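Long-range contacts in 2-C-methyl-D-erythritol 4-phosphate cytidylyltransferase (PDB 4KT7), which probably catalyses the transfer of a cytidylyl group from CTP to 2-C-methyl-D-erythritol 4-phosphate, a step of non-mevalonate isoprenoid synthesis: residues I13-G18 / T108-R113; I32-R37 / F226-L231. All blocks are in the same frame, centred on the assembly; numbering follows the deposited sequence.

Interaction 1: I13-G18 / T108-R113; sequences IITAAG and THDGVR
Gly111 N donates to Thr15 O at 2.8 Å, from above the carbonyl plane, just past the end of strand 105-110, where chain 108-113 turns. Strands 10-16 and 105-110 are parallel neighbours in the central sheet of the Rossmann-like cytidylyltransferase fold. Earlier in the pairing His109 N gives its hydrogen to Ile13 O, and His109 O receives Thr15 N at 3.0 Å plus a CA-H...O contact from Ile14. A side chain on Gly111 would collide with Thr15 O, which makes glycine fitting here. Ile14 and His109 lie side by side on one face, the CD1 of Ile14 4.0 Å from the CB of His109, against helix 39-48. The imidazole, with CG anti to the backbone N (chi1 -178°), donates from NE2 to Arg113 O nearly in its ring plane, while Phe121 meets the ring edge-to-face. On the other face Thr15 OG1 and Asp110 OD1 are 3.8 Å apart and share a water, which donates to OD1 but holds OG1 only weakly. Across the type I turn, Arg113 NE bridges to the anti side of Asp110 OD2 at 2.9 Å.

Interaction 2: I32-R37 / F226-L231; sequences IEVGGR and FANAYL
Val34 presents both methyls to helix 221-231, each to a different residue. Its CG2 rests on the CB of Ala227 at 3.9 Å. CG1, anti to the backbone N though twisted from the ideal (chi1 152°), meets Leu231 CD1 at 3.4 Å, tighter than usual for two carbons. The valine and leucine side chains cross at about a right angle, and Leu231 reaches over in an extended form, with CD1 anti to CA (chi2 -176°). Val34 also touches Val39, the first residue of helix 39-48, and so has neighbours on two helices.

At Gly35 the contact turns polar. Its backbone N donates to Asn228 OD1 at 3.1 Å, with the donor in the amide carbonyl plane and the N-H...O angle 151°. The same oxygen lies 4.0 Å from Val34 CG1, the asparagine sliding past the valine in the opposite direction. An alanine in place of Asn228 would probably leave the Gly35 N-H without this acceptor and the tip of the turn less firmly held to the helix. Gly35 and Gly36 both have positive phi, and a side chain on Gly35 would press on Leu231 CD1.

Arg37 closes the turn by exchanging backbone hydrogen bonds with Val34 in both directions. On the helix, Phe226 and Ala229 pack on Asp223 and Ile225 of the second subunit. The whole is a beta hairpin with a two-residue loop, Gly35-Gly36, in a type I' turn, docked by its first strand and tip onto the C-terminal helix.

How the interactions relate
The four segments alternate along the chain: 13-18, 32-37, 108-113, then 226-231, so neither contact is closed before the other opens. Their centres are about 17 Å apart and their nearest atoms about 5 Å, without touching. Interaction 1 joins two strands of the central mixed sheet, its centre about 6 Å from the centre of the chain; the centre of interaction 2 lies about 20 Å from that centre, where a small hairpin meets the last helix. Helix 39-48 links them, taking Ile14 and His109 from the sheet and Val34 from the hairpin. Strand 10-16 is followed by strand 33-34, with residues 24-29 between them not modelled. Together the contacts tie the beginning of the chain to residues 108-113 and to the C-terminal helix.

Interaction 1: I13-G18 / T108-R113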
ATOM      1  N   ILE A  13      -5.371 -16.207 -18.319  1.00 16.24           N
ATOM      2  CA  ILE A  13      -4.097 -15.741 -18.824  1.00 15.54           C
ATOM      3  C   ILE A  13      -3.232 -15.387 -17.612  1.00 17.11           C
ATOM      4  O   ILE A  13      -3.563 -14.466 -16.868  1.00 21.07           O
ATOM      5  CB  ILE A  13      -4.295 -14.470 -19.695  1.00 14.59           C
ATOM      6  CG1 ILE A  13      -5.084 -14.808 -20.965  1.00 17.39           C
ATOM      7  CG2 ILE A  13      -2.962 -13.845 -20.063  1.00 16.99           C
ATOM      8  CD1 ILE A  13      -5.401 -13.590 -21.842  1.00 17.14           C
ATOM      9  N   ILE A  14      -2.146 -16.136 -17.404  1.00 17.53           N
ATOM     10  CA  ILE A  14      -1.208 -15.888 -16.306  1.00 24.13           C
ATOM     11  C   ILE A  14       0.032 -15.207 -16.879  1.00 29.07           C
ATOM     12  O   ILE A  14       0.762 -15.808 -17.680  1.00 28.13           O
ATOM     13  CB  ILE A  14      -0.717 -17.202 -15.670  1.00 31.16           C
ATOM     14  CG1 ILE A  14      -1.886 -18.083 -15.204  1.00 35.80           C
ATOM     15  CG2 ILE A  14       0.223 -16.899 -14.518  1.00 22.60           C
ATOM     16  CD1 ILE A  14      -2.718 -17.465 -14.110  1.00 36.25           C
ATOM     17  N   THR A  15       0.293 -13.962 -16.500  1.00 23.02           N
ATOM     18  CA  THR A  15       1.447 -13.289 -17.078  1.00 25.28           C
ATOM     19  C   THR A  15       2.712 -13.539 -16.272  1.00 32.18           C
ATOM     20  O   THR A  15       2.794 -13.185 -15.084  1.00 38.99           O
ATOM     21  CB  THR A  15       1.208 -11.774 -17.279  1.00 34.02           C
ATOM     22  OG1 THR A  15       0.847 -11.178 -16.031  1.00 31.33           O
ATOM     23  CG2 THR A  15       0.091 -11.537 -18.306  1.00 39.25           C
ATOM     24  N   ALA A  16       3.700 -14.153 -16.923  1.00 29.31           N
ATOM     25  CA  ALA A  16       5.026 -14.316 -16.338  1.00 23.36           C
ATOM     26  C   ALA A  16       6.127 -13.800 -17.284  1.00 32.73           C
ATOM     27  O   ALA A  16       7.227 -14.356 -17.338  1.00 35.41           O
ATOM     28  CB  ALA A  16       5.270 -15.784 -15.964  1.00 26.93           C
ATOM     29  N   ALA A  17       5.831 -12.734 -18.015  1.00 58.14           N
ATOM     30  CA  ALA A  17       6.752 -12.233 -19.023  1.00 61.08           C
ATOM     31  C   ALA A  17       7.278 -10.849 -18.673  1.00 64.51           C
ATOM     32  O   ALA A  17       7.584 -10.054 -19.562  1.00 67.52           O
ATOM     33  CB  ALA A  17       6.086 -12.216 -20.391  1.00 61.09           C
ATOM     34  N   GLY A  18       7.377 -10.556 -17.381  1.00 73.51           N
ATOM     35  CA  GLY A  18       8.020  -9.327 -16.944  1.00 79.89           C
ATOM     36  C   GLY A  18       9.520  -9.548 -16.893  1.00 83.29           C
ATOM     37  O   GLY A  18      10.185  -9.616 -17.931  1.00 81.92           O
ATOM     38  N   THR A 108      -7.482 -12.799 -15.857  1.00 21.45           N
ATOM     39  CA  THR A 108      -6.051 -12.540 -15.963  1.00 19.86           C
ATOM     40  C   THR A 108      -5.477 -12.561 -14.558  1.00 22.78           C
ATOM     41  O   THR A 108      -6.180 -12.225 -13.610  1.00 22.16           O
ATOM     42  CB  THR A 108      -5.776 -11.175 -16.607  1.00 21.23           C
ATOM     43  OG1 THR A 108      -6.340 -10.134 -15.781  1.00 23.63           O
ATOM     44  CG2 THR A 108      -6.431 -11.118 -17.969  1.00 18.76           C
ATOM     45  N   HIS A 109      -4.213 -12.947 -14.410  1.00 18.10           N
ATOM     46  CA  HIS A 109      -3.589 -12.936 -13.083  1.00 18.35           C
ATOM     47  C   HIS A 109      -2.081 -12.868 -13.225  1.00 24.04           C
ATOM     48  O   HIS A 109      -1.522 -13.459 -14.164  1.00 26.36           O
ATOM     49  CB  HIS A 109      -3.976 -14.186 -12.292  1.00 16.45           C
ATOM     50  CG  HIS A 109      -3.410 -14.232 -10.900  1.00 19.32           C
ATOM     51  ND1 HIS A 109      -3.909 -13.454  -9.866  1.00 18.82           N
ATOM     52  CD2 HIS A 109      -2.413 -14.970 -10.370  1.00 18.69           C
ATOM     53  CE1 HIS A 109      -3.243 -13.736  -8.757  1.00 22.61           C
ATOM     54  NE2 HIS A 109      -2.329 -14.645  -9.028  1.00 19.86           N
ATOM     55  N   ASP A 110      -1.429 -12.156 -12.296  1.00 21.27           N
ATOM     56  CA  ASP A 110       0.029 -12.008 -12.310  1.00 18.69           C
ATOM     57  C   ASP A 110       0.684 -13.295 -11.850  1.00 24.58           C
ATOM     58  O   ASP A 110       0.407 -13.784 -10.743  1.00 28.71           O
ATOM     59  CB  ASP A 110       0.500 -10.894 -11.352  1.00 23.53           C
ATOM     60  CG  ASP A 110      -0.024  -9.514 -11.724  1.00 34.15           C
ATOM     61  OD1 ASP A 110      -0.321  -9.279 -12.922  1.00 36.39           O
ATOM     62  OD2 ASP A 110      -0.125  -8.655 -10.806  1.00 35.61           O
ATOM     63  N   GLY A 111       1.585 -13.831 -12.664  1.00 21.11           N
ATOM     64  CA  GLY A 111       2.355 -14.983 -12.249  1.00 20.94           C
ATOM     65  C   GLY A 111       3.103 -14.791 -10.934  1.00 27.74           C
ATOM     66  O   GLY A 111       3.339 -15.767 -10.207  1.00 28.27           O
ATOM     67  N   VAL A 112       3.477 -13.553 -10.609  1.00 26.43           N
ATOM     68  CA  VAL A 112       4.204 -13.310  -9.360  1.00 29.02           C
ATOM     69  C   VAL A 112       3.321 -12.943  -8.162  1.00 30.28           C
ATOM     70  O   VAL A 112       3.802 -12.311  -7.214  1.00 26.67           O
ATOM     71  CB  VAL A 112       5.330 -12.252  -9.524  1.00 32.82           C
ATOM     72  CG1 VAL A 112       6.403 -12.756 -10.493  1.00 40.49           C
ATOM     73  CG2 VAL A 112       4.758 -10.922  -9.992  1.00 24.62           C
ATOM     74  N   ARG A 113       2.040 -13.319  -8.210  1.00 28.68           N
ATOM     75  CA  ARG A 113       1.151 -13.218  -7.048  1.00 19.19           C
ATOM     76  C   ARG A 113       0.745 -14.625  -6.631  1.00 18.84           C
ATOM     77  O   ARG A 113      -0.353 -15.089  -6.940  1.00 26.83           O
ATOM     78  CB  ARG A 113      -0.091 -12.357  -7.343  1.00 17.04           C
ATOM     79  CG  ARG A 113       0.179 -10.852  -7.544  1.00 22.11           C
ATOM     80  CD  ARG A 113      -1.108 -10.057  -7.691  1.00 20.42           C
ATOM     81  NE  ARG A 113      -0.874  -8.628  -7.953  1.00 22.10           N
ATOM     82  CZ  ARG A 113      -0.832  -7.687  -7.011  1.00 23.45           C
ATOM     83  NH1 ARG A 113      -1.013  -8.014  -5.737  1.00 20.78           N
ATOM     84  NH2 ARG A 113      -0.607  -6.418  -7.343  1.00 22.13           N
TER
HETATM   85  O   HOH W   1      -2.023  -9.980 -14.845  1.00 29.03           O

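Interaction 2: I32-R37 / F226-L231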
ATOM      1  N   ILE A  32      13.516 -16.402  -8.864  1.00 64.80           N
ATOM      2  CA  ILE A  32      12.521 -15.949  -7.906  1.00 66.58           C
ATOM      3  C   ILE A  32      11.924 -17.170  -7.200  1.00 64.18           C
ATOM      4  O   ILE A  32      11.065 -17.872  -7.749  1.00 59.03           O
ATOM      5  CB  ILE A  32      11.406 -15.121  -8.612  1.00 70.30           C
ATOM      6  CG1 ILE A  32      12.018 -13.926  -9.349  1.00 72.92           C
ATOM      7  CG2 ILE A  32      10.374 -14.627  -7.625  1.00 66.01           C
ATOM      8  CD1 ILE A  32      11.015 -13.115 -10.147  1.00 70.63           C
ATOM      9  N   GLU A  33      12.400 -17.428  -5.987  1.00 68.19           N
ATOM     10  CA  GLU A  33      11.930 -18.559  -5.198  1.00 61.31           C
ATOM     11  C   GLU A  33      11.466 -18.146  -3.813  1.00 65.24           C
ATOM     12  O   GLU A  33      12.006 -17.227  -3.194  1.00 71.94           O
ATOM     13  CB  GLU A  33      13.016 -19.627  -5.074  1.00 62.73           C
ATOM     14  CG  GLU A  33      13.212 -20.435  -6.333  1.00 74.39           C
ATOM     15  CD  GLU A  33      14.459 -21.289  -6.288  1.00 74.19           C
ATOM     16  OE1 GLU A  33      15.314 -21.056  -5.403  1.00 73.23           O
ATOM     17  OE2 GLU A  33      14.583 -22.190  -7.145  1.00 74.59           O
ATOM     18  N   VAL A  34      10.469 -18.866  -3.326  1.00 64.12           N
ATOM     19  CA  VAL A  34       9.844 -18.573  -2.053  1.00 60.86           C
ATOM     20  C   VAL A  34       9.487 -19.920  -1.416  1.00 61.87           C
ATOM     21  O   VAL A  34       8.909 -20.787  -2.073  1.00 59.26           O
ATOM     22  CB  VAL A  34       8.598 -17.667  -2.279  1.00 62.76           C
ATOM     23  CG1 VAL A  34       7.568 -17.865  -1.205  1.00 59.74           C
ATOM     24  CG2 VAL A  34       9.007 -16.202  -2.355  1.00 61.15           C
ATOM     25  N   GLY A  35       9.871 -20.121  -0.160  1.00 62.58           N
ATOM     26  CA  GLY A  35       9.599 -21.380   0.511  1.00 75.89           C
ATOM     27  C   GLY A  35      10.198 -22.624  -0.137  1.00 72.86           C
ATOM     28  O   GLY A  35       9.836 -23.751   0.210  1.00 77.73           O
ATOM     29  N   GLY A  36      11.123 -22.433  -1.071  1.00 66.25           N
ATOM     30  CA  GLY A  36      11.755 -23.557  -1.738  1.00 63.55           C
ATOM     31  C   GLY A  36      11.079 -23.926  -3.045  1.00 63.17           C
ATOM     32  O   GLY A  36      11.370 -24.973  -3.633  1.00 65.20           O
ATOM     33  N   ARG A  37      10.184 -23.067  -3.516  0.53 59.58           N
ATOM     34  CA  ARG A  37       9.473 -23.332  -4.759  0.53 62.46           C
ATOM     35  C   ARG A  37       9.418 -22.063  -5.609  0.53 56.65           C
ATOM     36  O   ARG A  37       9.225 -20.965  -5.082  0.53 56.77           O
ATOM     37  CB  ARG A  37       8.064 -23.849  -4.452  0.53 61.57           C
ATOM     38  CG  ARG A  37       7.365 -24.548  -5.610  0.53 61.43           C
ATOM     39  CD  ARG A  37       6.384 -25.590  -5.083  0.53 62.15           C
ATOM     40  NE  ARG A  37       5.760 -25.158  -3.831  0.53 62.02           N
ATOM     41  CZ  ARG A  37       4.448 -25.105  -3.624  0.53 60.81           C
ATOM     42  NH1 ARG A  37       3.610 -25.462  -4.586  0.53 59.27           N
ATOM     43  NH2 ARG A  37       3.974 -24.696  -2.456  0.53 57.80           N
ATOM     44  N   PHE A 226       9.741 -10.656   2.752  1.00 56.92           N
ATOM     45  CA  PHE A 226       8.411 -10.512   3.328  1.00 53.36           C
ATOM     46  C   PHE A 226       7.567 -11.769   3.095  1.00 52.32           C
ATOM     47  O   PHE A 226       6.836 -12.214   3.985  1.00 48.65           O
ATOM     48  CB  PHE A 226       7.713  -9.272   2.749  1.00 59.64           C
ATOM     49  CG  PHE A 226       6.659  -8.690   3.651  1.00 68.54           C
ATOM     50  CD1 PHE A 226       7.009  -7.806   4.664  1.00 78.48           C
ATOM     51  CD2 PHE A 226       5.321  -9.022   3.489  1.00 70.36           C
ATOM     52  CE1 PHE A 226       6.045  -7.269   5.507  1.00 83.04           C
ATOM     53  CE2 PHE A 226       4.351  -8.486   4.327  1.00 74.68           C
ATOM     54  CZ  PHE A 226       4.714  -7.608   5.335  1.00 79.99           C
ATOM     55  N   ALA A 227       7.668 -12.342   1.898  1.00 49.54           N
ATOM     56  CA  ALA A 227       6.888 -13.535   1.569  1.00 47.77           C
ATOM     57  C   ALA A 227       7.300 -14.696   2.458  1.00 47.69           C
ATOM     58  O   ALA A 227       6.450 -15.402   2.981  1.00 47.99           O
ATOM     59  CB  ALA A 227       7.044 -13.903   0.107  1.00 44.68           C
ATOM     60  N   ASN A 228       8.602 -14.890   2.636  1.00 49.62           N
ATOM     61  CA  ASN A 228       9.089 -15.944   3.525  1.00 52.37           C
ATOM     62  C   ASN A 228       8.632 -15.800   4.986  1.00 64.17           C
ATOM     63  O   ASN A 228       8.326 -16.798   5.642  1.00 55.86           O
ATOM     64  CB  ASN A 228      10.615 -16.068   3.442  1.00 54.79           C
ATOM     65  CG  ASN A 228      11.074 -16.795   2.192  1.00 83.06           C
ATOM     66  OD1 ASN A 228      10.385 -17.686   1.682  1.00 53.99           O
ATOM     67  ND2 ASN A 228      12.247 -16.425   1.693  1.00 55.95           N
ATOM     68  N   ALA A 229       8.583 -14.565   5.489  1.00 62.35           N
ATOM     69  CA  ALA A 229       8.126 -14.319   6.863  1.00 62.47           C
ATOM     70  C   ALA A 229       6.629 -14.604   7.012  1.00 62.68           C
ATOM     71  O   ALA A 229       6.186 -15.059   8.064  1.00 57.45           O
ATOM     72  CB  ALA A 229       8.459 -12.894   7.311  1.00 57.30           C
ATOM     73  N   TYR A 230       5.861 -14.341   5.952  1.00 51.90           N
ATOM     74  CA  TYR A 230       4.443 -14.698   5.911  1.00 58.19           C
ATOM     75  C   TYR A 230       4.253 -16.216   5.962  1.00 59.71           C
ATOM     76  O   TYR A 230       3.399 -16.717   6.689  1.00 62.01           O
ATOM     77  CB  TYR A 230       3.779 -14.118   4.654  1.00 51.26           C
ATOM     78  CG  TYR A 230       2.480 -14.787   4.247  1.00 47.23           C
ATOM     79  CD1 TYR A 230       1.322 -14.626   4.999  1.00 58.75           C
ATOM     80  CD2 TYR A 230       2.402 -15.551   3.088  1.00 45.98           C
ATOM     81  CE1 TYR A 230       0.123 -15.219   4.615  1.00 48.16           C
ATOM     82  CE2 TYR A 230       1.209 -16.146   2.697  1.00 51.91           C
ATOM     83  CZ  TYR A 230       0.073 -15.979   3.466  1.00 51.20           C
ATOM     84  OH  TYR A 230      -1.117 -16.569   3.093  1.00 47.37           O
ATOM     85  N   LEU A 231       5.054 -16.940   5.185  1.00 51.80           N
ATOM     86  CA  LEU A 231       4.972 -18.399   5.134  1.00 53.48           C
ATOM     87  C   LEU A 231       5.408 -19.071   6.440  1.00 68.17           C
ATOM     88  O   LEU A 231       4.907 -20.139   6.797  1.00 71.54           O
ATOM     89  CB  LEU A 231       5.805 -18.930   3.972  1.00 52.96           C
ATOM     90  CG  LEU A 231       5.268 -18.584   2.584  1.00 50.06           C
ATOM     91  CD1 LEU A 231       6.110 -19.248   1.541  1.00 50.64           C
ATOM     92  CD2 LEU A 231       3.813 -19.019   2.434  1.00 56.91           C
TER